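Local atomic coordinates of chain length determinant protein (Shigella flexneri, PDB entry 4ZM5), a protein that probably sets the chain length of the lipopolysaccharide O antigen, as an inner-membrane protein with a large periplasmic domain. Residues B[15-20]-B[36-41]; B[48-53]-B[80-85]; B[67-72]-B[99-104]. The protein carries 1 engineered substitution. All coordinates share one frame; numbering follows the deposited sequence.

Interaction 1 of 3, residues B[15-20]-B[36-41]; sequences PDVGQI and PKVSDL
Val38 meets Val17 and Ile20 where the first turns of two successive helices, 17-31 and 38-53, lie side by side. This is plain apolar helix-helix packing, with no hydrogen bond between the segments. From CB, which stays 5.1 Å from Ile20 CG2, the Val38 side chain forks into two methyls with different roles. CG2, placed opposite the backbone N, reaches across the gap and does all the close touching. Val38 CG2 lies 3.7 Å from Ile20 CG2 and 3.9 Å from Val17 CG1, and so sits over the notch between two methyls one helical turn apart. Val38 CG1 takes the place between the backbone N and carbonyl carbon, and remains 4.9 Å from Val17 CG1. Val17 answers with that one methyl, and the two valine side chains cross nearly at a right angle. All three residues are buried. Leu123 of the second subunit also packs on Val38, which puts the helix pair at a subunit interface. Asp16, at the N-cap of helix 17-31, makes no capping bond with its carboxylate, which instead forms salt bridges to Arg48 and Lys115 of that subunit. Within the first turn a side-chain to backbone bond forms: Asp16 N donates to Gln19 OE1 at 2.7 Å with an almost straight N-H...O angle of 178°.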
ATOM      1  N   PRO B  15      10.578  -3.384  16.065  1.00 29.32           N
ATOM      2  CA  PRO B  15       9.445  -3.499  16.983  1.00 29.92           C
ATOM      3  C   PRO B  15       8.580  -4.723  16.635  1.00 36.93           C
ATOM      4  O   PRO B  15       8.647  -5.219  15.503  1.00 37.17           O
ATOM      5  CB  PRO B  15       8.712  -2.171  16.776  1.00 31.67           C
ATOM      6  CG  PRO B  15       9.083  -1.744  15.405  1.00 34.94           C
ATOM      7  CD  PRO B  15      10.460  -2.219  15.165  1.00 29.60           C
ATOM      8  N   ASP B  16       7.785  -5.218  17.603  1.00 36.47           N
ATOM      9  CA  ASP B  16       6.843  -6.351  17.446  1.00 38.37           C
ATOM     10  C   ASP B  16       5.614  -5.913  16.664  1.00 43.14           C
ATOM     11  O   ASP B  16       5.311  -4.718  16.648  1.00 42.32           O
ATOM     12  CB  ASP B  16       6.374  -6.871  18.821  1.00 41.52           C
ATOM     13  CG  ASP B  16       7.367  -7.701  19.590  1.00 64.65           C
ATOM     14  OD1 ASP B  16       8.197  -8.394  18.946  1.00 66.89           O
ATOM     15  OD2 ASP B  16       7.287  -7.711  20.841  1.00 76.19           O
ATOM     16  N   VAL B  17       4.851  -6.884  16.104  1.00 39.95           N
ATOM     17  CA  VAL B  17       3.600  -6.655  15.359  1.00 40.05           C
ATOM     18  C   VAL B  17       2.610  -5.927  16.274  1.00 45.01           C
ATOM     19  O   VAL B  17       1.917  -5.020  15.816  1.00 45.36           O
ATOM     20  CB  VAL B  17       3.031  -7.992  14.788  1.00 44.95           C
ATOM     21  CG1 VAL B  17       1.739  -7.796  14.006  1.00 45.96           C
ATOM     22  CG2 VAL B  17       4.069  -8.714  13.930  1.00 44.07           C
ATOM     23  N   GLY B  18       2.623  -6.275  17.561  1.00 42.33           N
ATOM     24  CA  GLY B  18       1.756  -5.649  18.549  1.00 43.86           C
ATOM     25  C   GLY B  18       2.064  -4.182  18.757  1.00 46.31           C
ATOM     26  O   GLY B  18       1.149  -3.350  18.843  1.00 47.76           O
ATOM     27  N   GLN B  19       3.357  -3.863  18.821  1.00 39.83           N
ATOM     28  CA  GLN B  19       3.850  -2.494  18.992  1.00 40.20           C
ATOM     29  C   GLN B  19       3.566  -1.616  17.756  1.00 46.63           C
ATOM     30  O   GLN B  19       3.466  -0.391  17.863  1.00 45.43           O
ATOM     31  CB  GLN B  19       5.375  -2.511  19.223  1.00 39.91           C
ATOM     32  CG  GLN B  19       5.842  -3.047  20.566  1.00 49.12           C
ATOM     33  CD  GLN B  19       7.351  -3.116  20.612  1.00 56.99           C
ATOM     34  OE1 GLN B  19       7.975  -4.009  20.041  1.00 43.64           O
ATOM     35  NE2 GLN B  19       7.980  -2.160  21.275  1.00 53.34           N
ATOM     36  N   ILE B  20       3.444  -2.267  16.589  1.00 45.38           N
ATOM     37  CA  ILE B  20       3.301  -1.676  15.270  1.00 45.43           C
ATOM     38  C   ILE B  20       1.860  -1.663  14.723  1.00 48.88           C
ATOM     39  O   ILE B  20       1.596  -0.901  13.787  1.00 47.74           O
ATOM     40  CB  ILE B  20       4.282  -2.469  14.357  1.00 48.77           C
ATOM     41  CG1 ILE B  20       5.401  -1.586  13.881  1.00 48.73           C
ATOM     42  CG2 ILE B  20       3.654  -3.296  13.223  1.00 50.33           C
ATOM     43  CD1 ILE B  20       5.965  -0.717  15.041  1.00 60.91           C
ATOM     44  N   PRO B  36       2.447  -1.245   2.650  1.00 53.40           N
ATOM     45  CA  PRO B  36       3.531  -2.221   2.849  1.00 52.39           C
ATOM     46  C   PRO B  36       3.150  -3.339   3.822  1.00 54.68           C
ATOM     47  O   PRO B  36       2.362  -3.110   4.746  1.00 55.40           O
ATOM     48  CB  PRO B  36       4.676  -1.369   3.403  1.00 52.21           C
ATOM     49  CG  PRO B  36       4.021  -0.181   4.001  1.00 56.39           C
ATOM     50  CD  PRO B  36       2.797   0.083   3.199  1.00 53.17           C
ATOM     51  N   LYS B  37       3.700  -4.553   3.598  1.00 48.67           N
ATOM     52  CA  LYS B  37       3.508  -5.712   4.470  1.00 47.87           C
ATOM     53  C   LYS B  37       4.008  -5.358   5.894  1.00 50.00           C
ATOM     54  O   LYS B  37       4.935  -4.539   6.034  1.00 48.30           O
ATOM     55  CB  LYS B  37       4.256  -6.924   3.885  1.00 50.91           C
ATOM     56  CG  LYS B  37       4.119  -8.230   4.665  1.00 73.46           C
ATOM     57  CD  LYS B  37       2.690  -8.823   4.741  1.00 78.60           C
ATOM     58  CE  LYS B  37       2.640  -9.998   5.699  1.00 74.73           C
ATOM     59  NZ  LYS B  37       1.253 -10.340   6.096  1.00 68.53           N
ATOM     60  N   VAL B  38       3.377  -5.943   6.938  1.00 46.07           N
ATOM     61  CA  VAL B  38       3.709  -5.681   8.341  1.00 45.59           C
ATOM     62  C   VAL B  38       5.233  -5.843   8.600  1.00 47.01           C
ATOM     63  O   VAL B  38       5.808  -4.996   9.288  1.00 44.50           O
ATOM     64  CB  VAL B  38       2.844  -6.487   9.369  1.00 52.40           C
ATOM     65  CG1 VAL B  38       3.035  -8.009   9.273  1.00 53.56           C
ATOM     66  CG2 VAL B  38       3.090  -6.002  10.793  1.00 51.39           C
ATOM     67  N   SER B  39       5.878  -6.872   7.996  1.00 44.34           N
ATOM     68  CA  SER B  39       7.313  -7.150   8.152  1.00 43.25           C
ATOM     69  C   SER B  39       8.188  -6.055   7.514  1.00 46.27           C
ATOM     70  O   SER B  39       9.269  -5.753   8.025  1.00 44.88           O
ATOM     71  CB  SER B  39       7.668  -8.517   7.579  1.00 48.69           C
ATOM     72  OG  SER B  39       7.511  -8.551   6.172  1.00 64.22           O
ATOM     73  N   ASP B  40       7.698  -5.442   6.422  1.00 43.57           N
ATOM     74  CA  ASP B  40       8.385  -4.341   5.753  1.00 42.25           C
ATOM     75  C   ASP B  40       8.312  -3.060   6.607  1.00 43.16           C
ATOM     76  O   ASP B  40       9.282  -2.309   6.636  1.00 42.02           O
ATOM     77  CB  ASP B  40       7.808  -4.104   4.347  1.00 46.01           C
ATOM     78  CG  ASP B  40       8.008  -5.255   3.366  1.00 63.53           C
ATOM     79  OD1 ASP B  40       9.058  -5.940   3.454  1.00 64.33           O
ATOM     80  OD2 ASP B  40       7.135  -5.444   2.480  1.00 72.59           O
ATOM     81  N   LEU B  41       7.186  -2.824   7.314  1.00 39.13           N
ATOM     82  CA  LEU B  41       7.021  -1.666   8.209  1.00 38.02           C
ATOM     83  C   LEU B  41       7.953  -1.771   9.422  1.00 38.63           C
ATOM     84  O   LEU B  41       8.561  -0.770   9.829  1.00 35.89           O
ATOM     85  CB  LEU B  41       5.577  -1.515   8.683  1.00 39.21           C
ATOM     86  CG  LEU B  41       4.665  -0.801   7.732  1.00 46.50           C
ATOM     87  CD1 LEU B  41       3.250  -1.166   8.000  1.00 48.92           C
ATOM     88  CD2 LEU B  41       4.854   0.712   7.799  1.00 50.30           C
TER

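Interaction 2 of 3, residues B[48-53]-B[80-85]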
ATOM      1  N   ARG B  48      14.609   3.556  10.327  1.00 31.49           N
ATOM      2  CA  ARG B  48      14.494   4.985  10.658  1.00 32.22           C
ATOM      3  C   ARG B  48      15.224   5.278  11.999  1.00 37.53           C
ATOM      4  O   ARG B  48      15.920   6.297  12.106  1.00 36.86           O
ATOM      5  CB  ARG B  48      13.010   5.443  10.693  1.00 30.42           C
ATOM      6  CG  ARG B  48      12.849   6.967  10.719  1.00 45.41           C
ATOM      7  CD  ARG B  48      11.402   7.468  10.603  1.00 54.40           C
ATOM      8  NE  ARG B  48      10.972   7.730   9.219  1.00 55.64           N
ATOM      9  CZ  ARG B  48      11.360   8.774   8.498  1.00 60.41           C
ATOM     10  NH1 ARG B  48      12.210   9.657   8.999  1.00 42.82           N
ATOM     11  NH2 ARG B  48      10.924   8.927   7.255  1.00 51.71           N
ATOM     12  N   PHE B  49      15.112   4.349  12.994  1.00 34.27           N
ATOM     13  CA  PHE B  49      15.756   4.512  14.294  1.00 33.18           C
ATOM     14  C   PHE B  49      17.281   4.427  14.161  1.00 35.81           C
ATOM     15  O   PHE B  49      17.978   5.356  14.589  1.00 37.57           O
ATOM     16  CB  PHE B  49      15.234   3.487  15.316  1.00 35.01           C
ATOM     17  CG  PHE B  49      15.707   3.774  16.731  1.00 38.11           C
ATOM     18  CD1 PHE B  49      15.015   4.669  17.550  1.00 42.93           C
ATOM     19  CD2 PHE B  49      16.879   3.197  17.225  1.00 39.33           C
ATOM     20  CE1 PHE B  49      15.483   4.968  18.842  1.00 44.39           C
ATOM     21  CE2 PHE B  49      17.355   3.522  18.505  1.00 42.51           C
ATOM     22  CZ  PHE B  49      16.648   4.394  19.306  1.00 41.54           C
ATOM     23  N   SER B  50      17.795   3.333  13.573  1.00 30.20           N
ATOM     24  CA  SER B  50      19.232   3.115  13.394  1.00 29.65           C
ATOM     25  C   SER B  50      19.898   4.218  12.561  1.00 37.45           C
ATOM     26  O   SER B  50      21.016   4.612  12.883  1.00 39.10           O
ATOM     27  CB  SER B  50      19.512   1.760  12.762  1.00 28.88           C
ATOM     28  OG  SER B  50      18.886   1.633  11.502  1.00 40.86           O
ATOM     29  N   SER B  51      19.217   4.725  11.516  1.00 35.37           N
ATOM     30  CA  SER B  51      19.741   5.793  10.665  1.00 36.15           C
ATOM     31  C   SER B  51      19.954   7.068  11.468  1.00 40.91           C
ATOM     32  O   SER B  51      21.037   7.638  11.376  1.00 41.44           O
ATOM     33  CB  SER B  51      18.832   6.056   9.469  1.00 40.54           C
ATOM     34  OG  SER B  51      17.496   6.238   9.894  1.00 58.44           O
ATOM     35  N   ALA B  52      18.950   7.493  12.272  1.00 36.66           N
ATOM     36  CA  ALA B  52      19.040   8.670  13.139  1.00 36.55           C
ATOM     37  C   ALA B  52      20.188   8.483  14.147  1.00 42.96           C
ATOM     38  O   ALA B  52      21.009   9.388  14.310  1.00 45.17           O
ATOM     39  CB  ALA B  52      17.721   8.891  13.862  1.00 36.71           C
ATOM     40  N   PHE B  53      20.289   7.267  14.751  1.00 37.65           N
ATOM     41  CA  PHE B  53      21.319   6.895  15.732  1.00 37.36           C
ATOM     42  C   PHE B  53      22.746   7.029  15.188  1.00 41.92           C
ATOM     43  O   PHE B  53      23.654   7.394  15.942  1.00 42.42           O
ATOM     44  CB  PHE B  53      21.117   5.441  16.226  1.00 37.58           C
ATOM     45  CG  PHE B  53      21.587   5.236  17.643  1.00 40.19           C
ATOM     46  CD1 PHE B  53      22.918   4.927  17.916  1.00 45.05           C
ATOM     47  CD2 PHE B  53      20.713   5.395  18.715  1.00 43.16           C
ATOM     48  CE1 PHE B  53      23.366   4.786  19.244  1.00 46.78           C
ATOM     49  CE2 PHE B  53      21.162   5.271  20.036  1.00 46.83           C
ATOM     50  CZ  PHE B  53      22.487   4.972  20.294  1.00 45.46           C
ATOM     51  N   LEU B  80      19.784  -7.763  11.950  1.00 25.63           N
ATOM     52  CA  LEU B  80      19.237  -7.555  13.276  1.00 24.96           C
ATOM     53  C   LEU B  80      19.667  -8.685  14.218  1.00 29.75           C
ATOM     54  O   LEU B  80      19.914  -9.807  13.770  1.00 31.51           O
ATOM     55  CB  LEU B  80      17.710  -7.445  13.219  1.00 25.44           C
ATOM     56  CG  LEU B  80      17.157  -6.259  12.445  1.00 29.77           C
ATOM     57  CD1 LEU B  80      15.676  -6.392  12.263  1.00 30.58           C
ATOM     58  CD2 LEU B  80      17.537  -4.916  13.095  1.00 29.24           C
ATOM     59  N   PRO B  81      19.819  -8.414  15.526  1.00 23.81           N
ATOM     60  CA  PRO B  81      19.599  -7.142  16.223  1.00 21.51           C
ATOM     61  C   PRO B  81      20.818  -6.202  16.151  1.00 26.02           C
ATOM     62  O   PRO B  81      21.850  -6.534  15.552  1.00 23.02           O
ATOM     63  CB  PRO B  81      19.265  -7.601  17.639  1.00 23.43           C
ATOM     64  CG  PRO B  81      20.125  -8.820  17.817  1.00 29.91           C
ATOM     65  CD  PRO B  81      20.248  -9.475  16.460  1.00 25.23           C
ATOM     66  N   LEU B  82      20.670  -4.999  16.726  1.00 25.41           N
ATOM     67  CA  LEU B  82      21.737  -4.013  16.738  1.00 26.56           C
ATOM     68  C   LEU B  82      22.198  -3.765  18.151  1.00 32.32           C
ATOM     69  O   LEU B  82      21.380  -3.661  19.067  1.00 33.59           O
ATOM     70  CB  LEU B  82      21.299  -2.693  16.069  1.00 26.91           C
ATOM     71  CG  LEU B  82      20.798  -2.803  14.615  1.00 30.19           C
ATOM     72  CD1 LEU B  82      19.994  -1.578  14.228  1.00 29.57           C
ATOM     73  CD2 LEU B  82      21.955  -2.991  13.639  1.00 29.33           C
ATOM     74  N   THR B  83      23.519  -3.700  18.317  1.00 28.62           N
ATOM     75  CA  THR B  83      24.196  -3.456  19.581  1.00 28.80           C
ATOM     76  C   THR B  83      24.627  -2.001  19.630  1.00 34.70           C
ATOM     77  O   THR B  83      25.394  -1.529  18.772  1.00 34.00           O
ATOM     78  CB  THR B  83      25.394  -4.417  19.730  1.00 27.34           C
ATOM     79  OG1 THR B  83      24.890  -5.732  19.860  1.00 31.41           O
ATOM     80  CG2 THR B  83      26.240  -4.118  20.948  1.00 20.45           C
ATOM     81  N   VAL B  84      24.138  -1.297  20.643  1.00 32.10           N
ATOM     82  CA  VAL B  84      24.502   0.095  20.865  1.00 32.64           C
ATOM     83  C   VAL B  84      25.401   0.145  22.111  1.00 34.84           C
ATOM     84  O   VAL B  84      25.113  -0.506  23.119  1.00 32.59           O
ATOM     85  CB  VAL B  84      23.288   1.061  20.917  1.00 37.42           C
ATOM     86  CG1 VAL B  84      22.726   1.287  19.516  1.00 36.45           C
ATOM     87  CG2 VAL B  84      22.184   0.521  21.818  1.00 37.55           C
ATOM     88  N   SER B  85      26.528   0.848  21.998  1.00 32.96           N
ATOM     89  CA  SER B  85      27.500   0.908  23.081  1.00 34.69           C
ATOM     90  C   SER B  85      27.972   2.298  23.359  1.00 40.14           C
ATOM     91  O   SER B  85      28.123   3.087  22.447  1.00 42.62           O
ATOM     92  CB  SER B  85      28.714   0.044  22.752  1.00 38.08           C
ATOM     93  OG  SER B  85      28.405  -1.333  22.882  1.00 42.88           O
TER
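Phe53 and Val84 form the tight end of this contact. Val84 CG1 sits over one face of the phenyl ring, 3.9 Å from its centroid and 25° off the ring normal, in a CH-pi contact displaced toward the rim. Val84 CG1 is nearest to Phe53 CE1, at 3.6 Å, and Val84 CB follows from the same direction, 4.0 Å from Phe53 CZ. The methyl is brought there by a chi1 of -74°, which sets CG1 opposite the carbonyl carbon. Leu69 and Ile71 of strand 68-73, together with Ile102 and Val105 of helix 91-159, also touch Phe53, so the ring is enclosed between sheet and helices. This is alpha/beta layer packing: the last turns of helix 38-53 lie on one face of the antiparallel sheet, and residues three apart on the helix meet residues two apart on strand 82-88. At the other end the fit is thinner. Ser50 and Leu82 meet through a single pair of carbons, Ser50 CB and Leu82 CD1, at 3.7 Å. The hydroxyl of Ser50 has Ile46 O and Gly47 O of its own helix and Gln78 OE1 of the third subunit within hydrogen-bonding reach, and its single proton can serve only one of them at a time. The alternate residues of the strand serve the more exposed side: the CB of Ser85 points away from the helix, and Thr83, also partly exposed, hydrogen-bonds through OG1 to Ser74 OG and packs on Glu58 of the second subunit.

Interaction 3 of 3, residues B[67-72]-B[99-104]; sequences EKLTIE and AQYIQQ
Glu67 and Tyr101 make a polar side-chain contact beside strand 68-73, where the sheet meets the long helix 91-159, and Leu69 adds an apolar one next to it. The phenol hydroxyl donates to the carboxylate, with Tyr101 OH 3.0 Å from Glu67 OE2. The oxygen is met on its syn side, 34° out of the carboxylate plane, and it lies at the edge of the tyrosine ring, close to the ring plane; carboxylate and ring are turned 47° against each other. The extended chain beyond CG carries the Glu67 carboxylate out to the phenol. Tyr86 OH shares OE2, while Gln63 NE2 bonds OE1; together these partners should fix the rotation of the carboxylate and favour its ionised form. Leu69 CD1 approaches the ring obliquely, 3.8 Å from Tyr101 CD2. Helix 55-61 closes in around the pair, with Leu60 touching both residues and the engineered Pro57 touching Leu69. The strand outermost in this chain's antiparallel sheet thus packs on the long helix through Leu69, with Glu67 just before it bonding Tyr101, an arrangement that belongs to the alpha/beta base of the Wzz family.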
ATOM      1  N   GLU B  67      33.795  11.514  22.331  1.00 55.56           N
ATOM      2  CA  GLU B  67      33.071  10.447  23.007  1.00 52.19           C
ATOM      3  C   GLU B  67      32.948   9.272  22.041  1.00 51.58           C
ATOM      4  O   GLU B  67      32.867   9.464  20.818  1.00 50.18           O
ATOM      5  CB  GLU B  67      31.690  10.922  23.502  1.00 53.31           C
ATOM      6  CG  GLU B  67      31.726  11.899  24.672  1.00 66.20           C
ATOM      7  CD  GLU B  67      30.394  12.548  25.033  1.00 87.67           C
ATOM      8  OE1 GLU B  67      30.286  13.788  24.894  1.00 79.52           O
ATOM      9  OE2 GLU B  67      29.463  11.830  25.467  1.00 80.98           O
ATOM     10  N   LYS B  68      32.977   8.056  22.589  1.00 45.62           N
ATOM     11  CA  LYS B  68      32.861   6.847  21.798  1.00 42.52           C
ATOM     12  C   LYS B  68      31.481   6.237  22.008  1.00 44.13           C
ATOM     13  O   LYS B  68      31.143   5.777  23.105  1.00 40.93           O
ATOM     14  CB  LYS B  68      33.999   5.845  22.136  1.00 45.20           C
ATOM     15  CG  LYS B  68      33.873   4.447  21.514  1.00 56.38           C
ATOM     16  CD  LYS B  68      34.262   4.392  20.038  1.00 68.29           C
ATOM     17  CE  LYS B  68      34.697   2.999  19.636  1.00 80.17           C
ATOM     18  NZ  LYS B  68      34.951   2.899  18.169  1.00 89.53           N
ATOM     19  N   LEU B  69      30.679   6.276  20.930  1.00 41.71           N
ATOM     20  CA  LEU B  69      29.364   5.658  20.826  1.00 40.19           C
ATOM     21  C   LEU B  69      29.344   4.808  19.571  1.00 40.28           C
ATOM     22  O   LEU B  69      29.773   5.258  18.503  1.00 39.56           O
ATOM     23  CB  LEU B  69      28.233   6.679  20.836  1.00 41.69           C
ATOM     24  CG  LEU B  69      26.848   6.078  20.927  1.00 45.78           C
ATOM     25  CD1 LEU B  69      26.157   6.516  22.177  1.00 47.69           C
ATOM     26  CD2 LEU B  69      26.050   6.447  19.711  1.00 48.22           C
ATOM     27  N   THR B  70      28.853   3.576  19.716  1.00 35.69           N
ATOM     28  CA  THR B  70      28.867   2.567  18.672  1.00 33.99           C
ATOM     29  C   THR B  70      27.485   1.998  18.408  1.00 35.18           C
ATOM     30  O   THR B  70      26.680   1.840  19.329  1.00 32.06           O
ATOM     31  CB  THR B  70      29.833   1.453  19.086  1.00 50.31           C
ATOM     32  OG1 THR B  70      30.969   2.006  19.756  1.00 53.69           O
ATOM     33  CG2 THR B  70      30.323   0.655  17.915  1.00 55.05           C
ATOM     34  N   ILE B  71      27.230   1.698  17.122  1.00 32.28           N
ATOM     35  CA  ILE B  71      26.034   1.031  16.610  1.00 31.03           C
ATOM     36  C   ILE B  71      26.527   0.016  15.553  1.00 37.61           C
ATOM     37  O   ILE B  71      27.094   0.382  14.521  1.00 38.95           O
ATOM     38  CB  ILE B  71      24.869   1.964  16.132  1.00 32.83           C
ATOM     39  CG1 ILE B  71      23.625   1.122  15.690  1.00 31.31           C
ATOM     40  CG2 ILE B  71      25.314   3.006  15.100  1.00 31.29           C
ATOM     41  CD1 ILE B  71      22.270   1.825  15.735  1.00 36.07           C
ATOM     42  N   GLU B  72      26.392  -1.268  15.885  1.00 34.37           N
ATOM     43  CA  GLU B  72      26.838  -2.382  15.060  1.00 33.31           C
ATOM     44  C   GLU B  72      25.837  -3.520  15.092  1.00 37.57           C
ATOM     45  O   GLU B  72      25.164  -3.690  16.118  1.00 37.14           O
ATOM     46  CB  GLU B  72      28.174  -2.909  15.618  1.00 34.73           C
ATOM     47  CG  GLU B  72      29.384  -2.032  15.372  1.00 53.79           C
ATOM     48  CD  GLU B  72      30.653  -2.688  15.882  1.00 83.78           C
ATOM     49  OE1 GLU B  72      30.873  -2.644  17.113  1.00 75.14           O
ATOM     50  OE2 GLU B  72      31.348  -3.355  15.079  1.00 81.01           O
ATOM     51  N   ALA B  99      21.352   5.329  27.800  1.00 46.75           N
ATOM     52  CA  ALA B  99      19.891   5.429  27.873  1.00 46.30           C
ATOM     53  C   ALA B  99      19.407   6.803  27.402  1.00 52.89           C
ATOM     54  O   ALA B  99      18.418   6.875  26.670  1.00 51.52           O
ATOM     55  CB  ALA B  99      19.415   5.151  29.283  1.00 48.36           C
ATOM     56  N   GLN B 100      20.139   7.886  27.763  1.00 53.40           N
ATOM     57  CA  GLN B 100      19.811   9.261  27.366  1.00 54.80           C
ATOM     58  C   GLN B 100      19.906   9.411  25.852  1.00 58.06           C
ATOM     59  O   GLN B 100      18.974   9.938  25.242  1.00 59.54           O
ATOM     60  CB  GLN B 100      20.719  10.291  28.074  1.00 58.80           C
ATOM     61  CG  GLN B 100      20.321  10.585  29.518  1.00 81.43           C
ATOM     62  CD  GLN B 100      21.286  11.536  30.197  1.00104.58           C
ATOM     63  OE1 GLN B 100      21.299  12.749  29.934  1.00102.93           O
ATOM     64  NE2 GLN B 100      22.103  11.013  31.107  1.00 93.67           N
ATOM     65  N   TYR B 101      20.999   8.913  25.242  1.00 52.22           N
ATOM     66  CA  TYR B 101      21.207   8.989  23.799  1.00 50.32           C
ATOM     67  C   TYR B 101      20.147   8.163  23.046  1.00 51.83           C
ATOM     68  O   TYR B 101      19.703   8.586  21.982  1.00 51.55           O
ATOM     69  CB  TYR B 101      22.641   8.563  23.412  1.00 51.06           C
ATOM     70  CG  TYR B 101      23.714   9.600  23.719  1.00 55.30           C
ATOM     71  CD1 TYR B 101      23.590  10.916  23.275  1.00 58.98           C
ATOM     72  CD2 TYR B 101      24.873   9.254  24.428  1.00 57.03           C
ATOM     73  CE1 TYR B 101      24.573  11.874  23.560  1.00 63.55           C
ATOM     74  CE2 TYR B 101      25.866  10.201  24.709  1.00 60.20           C
ATOM     75  CZ  TYR B 101      25.712  11.508  24.276  1.00 69.62           C
ATOM     76  OH  TYR B 101      26.688  12.435  24.576  1.00 70.79           O
ATOM     77  N   ILE B 102      19.706   7.033  23.614  1.00 46.16           N
ATOM     78  CA  ILE B 102      18.656   6.203  23.013  1.00 43.88           C
ATOM     79  C   ILE B 102      17.322   6.975  23.062  1.00 48.78           C
ATOM     80  O   ILE B 102      16.588   6.954  22.075  1.00 46.03           O
ATOM     81  CB  ILE B 102      18.562   4.799  23.687  1.00 46.00           C
ATOM     82  CG1 ILE B 102      19.822   3.959  23.366  1.00 45.33           C
ATOM     83  CG2 ILE B 102      17.283   4.047  23.262  1.00 45.68           C
ATOM     84  CD1 ILE B 102      19.962   2.626  24.142  1.00 52.82           C
ATOM     85  N   GLN B 103      17.039   7.680  24.188  1.00 48.67           N
ATOM     86  CA  GLN B 103      15.823   8.488  24.383  1.00 49.66           C
ATOM     87  C   GLN B 103      15.790   9.696  23.437  1.00 51.42           C
ATOM     88  O   GLN B 103      14.735  10.027  22.889  1.00 50.91           O
ATOM     89  CB  GLN B 103      15.700   8.965  25.845  1.00 53.64           C
ATOM     90  CG  GLN B 103      14.304   9.498  26.226  1.00 66.88           C
ATOM     91  CD  GLN B 103      13.190   8.519  25.903  1.00 87.17           C
ATOM     92  OE1 GLN B 103      13.181   7.365  26.362  1.00 82.11           O
ATOM     93  NE2 GLN B 103      12.247   8.950  25.068  1.00 76.34           N
ATOM     94  N   GLN B 104      16.946  10.346  23.270  1.00 46.36           N
ATOM     95  CA  GLN B 104      17.174  11.493  22.395  1.00 46.02           C
ATOM     96  C   GLN B 104      16.798  11.136  20.945  1.00 49.49           C
ATOM     97  O   GLN B 104      16.069  11.884  20.292  1.00 49.74           O
ATOM     98  CB  GLN B 104      18.658  11.891  22.501  1.00 47.77           C
ATOM     99  CG  GLN B 104      19.002  13.260  21.970  1.00 62.93           C
ATOM    100  CD  GLN B 104      20.485  13.533  22.079  1.00 78.25           C
ATOM    101  OE1 GLN B 104      21.209  13.477  21.078  1.00 72.16           O
ATOM    102  NE2 GLN B 104      20.972  13.837  23.291  1.00 62.24           N
TER

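How the interactions relate
From the N terminus, strand 6-13 leads into 15-20, and interaction 1 closes the first loop, bringing the starts of helices 17-31 and 38-53 together. It is complete before interaction 2 opens at the far end of helix 38-53, about 17 Å away between centres. Interactions 2 and 3 then cross, since their segments alternate: 48-53, 67-72, 80-85, 99-104. They also touch directly, because strands 68-73 and 82-88 are antiparallel neighbours, with a probable hydrogen bond from Thr83 N to Glu72 O of 2.7 Å. Together they join helix 38-53, the sheet and helix 91-159, while interaction 1, in series with both, lies apart.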